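PDB 4AY7: Methylcobalamin\: coenzyme M methyltransferase, which transfers the methyl group of a methylated corrinoid to coenzyme M, a zinc-dependent step in methanogenesis. Local coordinates for residues T14-T17 with R18-A22; A188-A191 with S192-A196; V292-P295 with F296-P300. All coordinates share one frame; numbering follows the deposited sequence.

Contact 1: residues T14-T17 with R18-A22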
loop_
_atom_site.group_PDB
_atom_site.type_symbol
_atom_site.label_atom_id
_atom_site.label_comp_id
_atom_site.label_asym_id
_atom_site.label_seq_id
_atom_site.Cartn_x
_atom_site.Cartn_y
_atom_site.Cartn_z
ATOM N N THR A 14 17.649 13.762 4.062
ATOM C CA THR A 14 17.422 13.380 2.668
ATOM C C THR A 14 15.976 12.955 2.588
ATOM O O THR A 14 15.311 12.774 3.610
ATOM C CB THR A 14 18.344 12.250 2.204
ATOM O OG1 THR A 14 18.053 11.029 2.904
ATOM C CG2 THR A 14 19.772 12.637 2.379
ATOM N N LEU A 15 15.472 12.809 1.367
ATOM C CA LEU A 15 14.095 12.386 1.239
ATOM C C LEU A 15 13.912 11.043 1.936
ATOM O O LEU A 15 12.829 10.808 2.496
ATOM C CB LEU A 15 13.653 12.243 -0.216
ATOM C CG LEU A 15 13.645 13.475 -1.125
ATOM C CD1 LEU A 15 13.148 13.014 -2.512
ATOM C CD2 LEU A 15 12.935 14.705 -0.526
ATOM N N LYS A 16 14.928 10.189 1.868
ATOM C CA LYS A 16 14.861 8.879 2.458
ATOM C C LYS A 16 14.870 8.953 3.986
ATOM O O LYS A 16 14.008 8.364 4.635
ATOM C CB LYS A 16 15.981 7.911 1.948
ATOM C CG LYS A 16 16.104 6.594 2.745
ATOM C CD LYS A 16 16.962 5.533 2.100
ATOM C CE LYS A 16 18.468 5.619 2.271
ATOM N NZ LYS A 16 19.130 4.596 1.302
ATOM N N THR A 17 15.840 9.678 4.539
ATOM C CA THR A 17 15.997 9.777 6.022
ATOM C C THR A 17 14.796 10.466 6.659
ATOM O O THR A 17 14.370 10.071 7.751
ATOM C CB THR A 17 17.297 10.396 6.527
ATOM O OG1 THR A 17 17.396 11.707 6.056
ATOM C CG2 THR A 17 18.590 9.612 6.211
ATOM N N ARG A 18 14.229 11.449 5.972
ATOM C CA ARG A 18 13.044 12.154 6.485
ATOM C C ARG A 18 11.869 11.202 6.518
ATOM O O ARG A 18 11.074 11.230 7.474
ATOM C CB ARG A 18 12.698 13.360 5.640
ATOM C CG ARG A 18 11.521 14.166 6.132
ATOM C CD ARG A 18 11.206 15.344 5.252
ATOM N NE ARG A 18 12.299 16.338 5.235
ATOM C CZ ARG A 18 13.058 16.649 4.182
ATOM N NH1 ARG A 18 12.907 16.060 3.027
ATOM N NH2 ARG A 18 13.994 17.576 4.293
ATOM N N LEU A 19 11.669 10.434 5.421
ATOM C CA LEU A 19 10.499 9.533 5.392
ATOM C C LEU A 19 10.545 8.536 6.533
ATOM O O LEU A 19 9.549 8.283 7.204
ATOM C CB LEU A 19 10.276 8.823 4.024
ATOM C CG LEU A 19 9.034 7.912 3.916
ATOM C CD1 LEU A 19 7.753 8.681 4.275
ATOM C CD2 LEU A 19 8.961 7.212 2.532
ATOM N N LEU A 20 11.685 7.907 6.700
ATOM C CA LEU A 20 11.869 6.892 7.713
ATOM C C LEU A 20 11.721 7.505 9.139
ATOM O O LEU A 20 11.046 6.972 10.026
ATOM C CB LEU A 20 13.267 6.238 7.496
ATOM C CG LEU A 20 13.380 5.340 6.268
ATOM C CD1 LEU A 20 14.824 4.893 6.169
ATOM C CD2 LEU A 20 12.461 4.138 6.298
ATOM N N ALA A 21 12.329 8.648 9.337
ATOM C CA ALA A 21 12.173 9.398 10.631
ATOM C C ALA A 21 10.702 9.711 10.904
ATOM O O ALA A 21 10.143 9.407 12.015
ATOM C CB ALA A 21 13.033 10.658 10.635
ATOM N N ALA A 22 10.030 10.231 9.896
ATOM C CA ALA A 22 8.592 10.514 10.037
ATOM C C ALA A 22 7.723 9.374 10.441
ATOM O O ALA A 22 6.847 9.511 11.295
ATOM C CB ALA A 22 8.047 11.204 8.782
#
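Four backbone bonds knit T14-T17 to R18-A22 as the first turns of helix 15-24: R18 N to T14 O (2.9 Å), L19 N to L15 O, L20 N to K16 O (3.1 Å) and A21 N to T17 O. Side-chain bonds close the start of the helix. T17 N donates to T14 OG1 at 3.1 Å, and T14 N returns a bond to T17 OG1 at 2.9 Å, both nearly straight; this reciprocal pair is a capping box with T14 as N-cap. With chi1 at 61°, T17 OG1 sits between its own N and carbonyl carbon, turned back to meet T14 N. Among the longer side chains, L15 CD2 meets R18 NH1 at 3.8 Å, in the plane of the guanidinium and at its edge, while T14 O lies over one face. R18 NE forms a salt bridge with D29. K16 and L20 run side by side in the same direction, CG of K16 4.0 Å from CD1 of L20. Beyond them K16 NZ bonds P146 O. L19 packs on V206 and V320, the first residues of strands 206-210 and 320-323, so this helix lies at the N-terminal ends of those barrel strands.

Contact 2: residues A188-A191 with S192-A196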
loop_
_atom_site.group_PDB
_atom_site.type_symbol
_atom_site.label_atom_id
_atom_site.label_comp_id
_atom_site.label_asym_id
_atom_site.label_seq_id
_atom_site.Cartn_x
_atom_site.Cartn_y
_atom_site.Cartn_z
ATOM N N ALA A 188 -0.874 -17.568 3.859
ATOM C CA ALA A 188 -0.823 -16.204 3.309
ATOM C C ALA A 188 0.212 -15.356 4.042
ATOM O O ALA A 188 0.951 -14.650 3.365
ATOM C CB ALA A 188 -2.208 -15.501 3.370
ATOM N N THR A 189 0.333 -15.468 5.393
ATOM C CA THR A 189 1.250 -14.600 6.137
ATOM C C THR A 189 2.691 -14.982 5.841
ATOM O O THR A 189 3.527 -14.097 5.624
ATOM C CB THR A 189 0.922 -14.596 7.639
ATOM O OG1 THR A 189 -0.434 -14.180 7.748
ATOM C CG2 THR A 189 1.819 -13.678 8.501
ATOM N N GLU A 190 2.935 -16.286 5.740
ATOM C CA GLU A 190 4.241 -16.780 5.463
ATOM C C GLU A 190 4.709 -16.267 4.087
ATOM O O GLU A 190 5.834 -15.844 3.919
ATOM C CB GLU A 190 4.197 -18.313 5.493
ATOM C CG GLU A 190 5.468 -19.042 5.121
ATOM C CD GLU A 190 5.292 -20.587 5.200
ATOM O OE1 GLU A 190 4.623 -21.079 6.173
ATOM O OE2 GLU A 190 5.827 -21.317 4.290
ATOM N N ALA A 191 3.858 -16.434 3.096
ATOM C CA ALA A 191 4.186 -16.012 1.717
ATOM C C ALA A 191 4.424 -14.505 1.728
ATOM O O ALA A 191 5.323 -13.998 1.061
ATOM C CB ALA A 191 3.045 -16.376 0.706
ATOM N N SER A 192 3.593 -13.781 2.445
ATOM C CA SER A 192 3.681 -12.289 2.492
ATOM C C SER A 192 5.032 -11.831 3.026
ATOM O O SER A 192 5.661 -10.938 2.477
ATOM C CB SER A 192 2.508 -11.718 3.336
ATOM O OG SER A 192 1.303 -11.811 2.545
ATOM N N ILE A 193 5.504 -12.490 4.072
ATOM C CA ILE A 193 6.745 -12.076 4.722
ATOM C C ILE A 193 7.905 -12.360 3.763
ATOM O O ILE A 193 8.831 -11.518 3.580
ATOM C CB ILE A 193 6.918 -12.864 6.031
ATOM C CG1 ILE A 193 5.913 -12.356 7.015
ATOM C CG2 ILE A 193 8.352 -12.819 6.494
ATOM C CD1 ILE A 193 5.770 -13.251 8.210
ATOM N N ILE A 194 7.853 -13.522 3.128
ATOM C CA ILE A 194 8.903 -13.912 2.165
ATOM C C ILE A 194 9.035 -12.857 1.045
ATOM O O ILE A 194 10.137 -12.455 0.676
ATOM C CB ILE A 194 8.677 -15.299 1.564
ATOM C CG1 ILE A 194 8.873 -16.407 2.636
ATOM C CG2 ILE A 194 9.606 -15.522 0.338
ATOM C CD1 ILE A 194 8.274 -17.776 2.335
ATOM N N TYR A 195 7.919 -12.489 0.456
ATOM C CA TYR A 195 7.921 -11.508 -0.674
ATOM C C TYR A 195 8.344 -10.134 -0.193
ATOM O O TYR A 195 9.197 -9.476 -0.799
ATOM C CB TYR A 195 6.527 -11.438 -1.259
ATOM C CG TYR A 195 6.330 -10.421 -2.389
ATOM C CD1 TYR A 195 7.318 -10.184 -3.337
ATOM C CD2 TYR A 195 5.148 -9.719 -2.500
ATOM C CE1 TYR A 195 7.139 -9.265 -4.373
ATOM C CE2 TYR A 195 4.904 -8.831 -3.574
ATOM C CZ TYR A 195 5.927 -8.597 -4.496
ATOM O OH TYR A 195 5.763 -7.697 -5.508
ATOM N N ALA A 196 7.783 -9.705 0.929
ATOM C CA ALA A 196 8.155 -8.393 1.521
ATOM C C ALA A 196 9.682 -8.285 1.758
ATOM O O ALA A 196 10.304 -7.335 1.327
ATOM C CB ALA A 196 7.383 -8.172 2.834
#
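S192 grips the carbonyl oxygen of A188 twice. Its backbone N donates to A188 O at 2.9 Å, the usual helical bond, and its hydroxyl adds a second at 3.0 Å from OG to the same oxygen. The two donors arrive from opposite faces of the carbonyl plane, with OG 38° out of it and so well above the peptide. The hydroxyl gets there because OG stands beside its own backbone N and anti to the carbonyl carbon (chi1 -75°), which folds it back along the helix; a buried polar group is thereby satisfied one turn upstream. The remaining i to i+4 bonds carry the helix on: I193 N to T189 O (3.0 Å), I194 N to E190 O and Y195 N to A191 O.

Two isoleucines build the apolar contacts with the preceding turn. CD1 of I193 lies 4.0 Å from CG2 of T189. CG1 of I193 passes 3.3 Å from T189 O, the oxygen that I193 N also bonds. T189 turns its hydroxyl the other way along the helix, where OG1 bonds L185 O, leaving the methyl to face I193. I194 repeats the placement one residue on: its CD1 comes 4.2 Å from CG of E190, the two side chains lying alongside and pointing the same way, with E190 fully extended past CG.

Around this, S192 rests on V160 of helix 157-165, L87 of helix 86-90 and F235 of helix 221-238, while Y195 reaches V86 and L87. Both segments lie midway along helix 178-202, which is followed in the chain by strand 206-210: one of the long helices packed round the parallel strands of a TIM barrel.

Contact 3: residues V292-P295 with F296-P300; sequences VSSP and FTLLP
At the end of strand 287-292 the backbone of V292-P295 bends into a short helix with a wider pi-type turn, where S293 O receives two N-H groups, from T297 (3.1 Å) and L298 (2.9 Å). The L298 bond is almost straight and follows the C=O direction, whereas T297 N comes from above the carbonyl plane. One residue on, L299 N bonds S294 O.

S293 is the N-cap. Its OG, anti to its own backbone N at chi1 175°, swings forward to accept from F296 N at 3.1 Å. An alanine here has no OG to offer, and F296 N would probably be left without its capping acceptor and the first turn less firmly closed. P295 follows in the first turn and sets its CB over the centre of one face of the F296 ring, 4.0 Å from the centroid, a CH-pi contact; its CG lies near F296 CD2. CG1 of V292 meets CG2 of T297 at 3.7 Å, the side chains crossing at about a right angle; T297 OG1 bonds E309.

The side chain of S294 is about 4 Å from that of C325, a zinc ligand with H246 and C248. The contact's chemistry therefore joins a capped helix start, with a proline-aromatic pair at its outer side, to a serine beside the metal site: the bonds of S294 OG to the backbone oxygens of G326 and, weakly, C325 are consistent with a second-shell part in positioning the loop that carries this zinc ligand.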
loop_
_atom_site.group_PDB
_atom_site.type_symbol
_atom_site.label_atom_id
_atom_site.label_comp_id
_atom_site.label_asym_id
_atom_site.label_seq_id
_atom_site.Cartn_x
_atom_site.Cartn_y
_atom_site.Cartn_z
ATOM N N VAL A 292 -5.762 12.584 1.877
ATOM C CA VAL A 292 -6.510 13.407 0.978
ATOM C C VAL A 292 -7.302 12.453 0.055
ATOM O O VAL A 292 -6.738 11.487 -0.512
ATOM C CB VAL A 292 -5.616 14.454 0.208
ATOM C CG1 VAL A 292 -6.516 15.299 -0.737
ATOM C CG2 VAL A 292 -4.843 15.370 1.194
ATOM N N SER A 293 -8.615 12.708 -0.069
ATOM C CA SER A 293 -9.509 11.733 -0.703
ATOM C C SER A 293 -9.093 11.500 -2.145
ATOM O O SER A 293 -9.118 12.410 -2.956
ATOM C CB SER A 293 -10.895 12.296 -0.769
ATOM O OG SER A 293 -11.789 11.438 -1.473
ATOM N N SER A 294 -8.758 10.277 -2.487
ATOM C CA SER A 294 -8.449 9.991 -3.911
ATOM C C SER A 294 -9.647 10.194 -4.886
ATOM O O SER A 294 -9.496 10.842 -5.891
ATOM C CB SER A 294 -7.875 8.572 -4.103
ATOM O OG SER A 294 -6.578 8.548 -3.468
ATOM N N PRO A 295 -10.812 9.605 -4.582
ATOM C CA PRO A 295 -11.937 9.746 -5.515
ATOM C C PRO A 295 -12.628 11.098 -5.504
ATOM O O PRO A 295 -13.137 11.512 -6.567
ATOM C CB PRO A 295 -12.900 8.597 -5.078
ATOM C CG PRO A 295 -12.634 8.459 -3.594
ATOM C CD PRO A 295 -11.127 8.658 -3.472
ATOM N N PHE A 296 -12.689 11.806 -4.368
ATOM C CA PHE A 296 -13.452 13.052 -4.303
ATOM C C PHE A 296 -12.651 14.344 -4.188
ATOM O O PHE A 296 -13.195 15.466 -4.210
ATOM C CB PHE A 296 -14.614 12.931 -3.336
ATOM C CG PHE A 296 -15.438 11.680 -3.555
ATOM C CD1 PHE A 296 -16.121 11.489 -4.762
ATOM C CD2 PHE A 296 -15.465 10.653 -2.613
ATOM C CE1 PHE A 296 -16.868 10.336 -4.988
ATOM C CE2 PHE A 296 -16.195 9.483 -2.835
ATOM C CZ PHE A 296 -16.895 9.317 -4.035
ATOM N N THR A 297 -11.344 14.247 -4.134
ATOM C CA THR A 297 -10.587 15.459 -4.110
ATOM C C THR A 297 -9.450 15.427 -5.095
ATOM O O THR A 297 -9.308 16.314 -5.968
ATOM C CB THR A 297 -10.095 15.759 -2.670
ATOM O OG1 THR A 297 -11.224 15.804 -1.768
ATOM C CG2 THR A 297 -9.247 17.001 -2.612
ATOM N N LEU A 298 -8.648 14.394 -4.996
ATOM C CA LEU A 298 -7.463 14.391 -5.817
ATOM C C LEU A 298 -7.835 14.192 -7.318
ATOM O O LEU A 298 -7.219 14.805 -8.195
ATOM C CB LEU A 298 -6.545 13.337 -5.214
ATOM C CG LEU A 298 -5.033 13.388 -5.297
ATOM C CD1 LEU A 298 -4.330 14.657 -4.910
ATOM C CD2 LEU A 298 -4.584 12.208 -4.410
ATOM N N LEU A 299 -8.827 13.349 -7.597
ATOM C CA LEU A 299 -9.198 12.994 -8.954
ATOM C C LEU A 299 -9.882 14.207 -9.589
ATOM O O LEU A 299 -9.418 14.637 -10.607
ATOM C CB LEU A 299 -10.061 11.716 -8.988
ATOM C CG LEU A 299 -10.934 11.391 -10.209
ATOM C CD1 LEU A 299 -10.053 11.325 -11.481
ATOM C CD2 LEU A 299 -11.740 10.117 -9.970
ATOM N N PRO A 300 -10.941 14.778 -8.941
ATOM C CA PRO A 300 -11.632 15.877 -9.598
ATOM C C PRO A 300 -10.997 17.226 -9.437
ATOM O O PRO A 300 -11.291 18.130 -10.196
ATOM C CB PRO A 300 -13.057 15.837 -8.997
ATOM C CG PRO A 300 -12.956 15.101 -7.739
ATOM C CD PRO A 300 -11.746 14.191 -7.848
#

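Overall arrangement
From the N terminus, contact 1 opens helix 15-24, contact 2 lies midway along helix 178-202, and contact 3 turns strand 287-292 into helix 294-298. Each joins adjoining residues, so none closes a long loop; the three follow in series without nesting or crossing. Contact 1 sets its helix at the starts of strands 206-210 and 320-323, contact 2 binds helices 86-90, 157-165 and 221-238 together, and contact 3 ties strand 320-323 to helices 303-315 and 333-346 beside the zinc site. Contacts 2 and 3, with centres 31 Å apart, lie on opposite sides of the chain's centre; contacts 1 and 3 both touch strand 320-323.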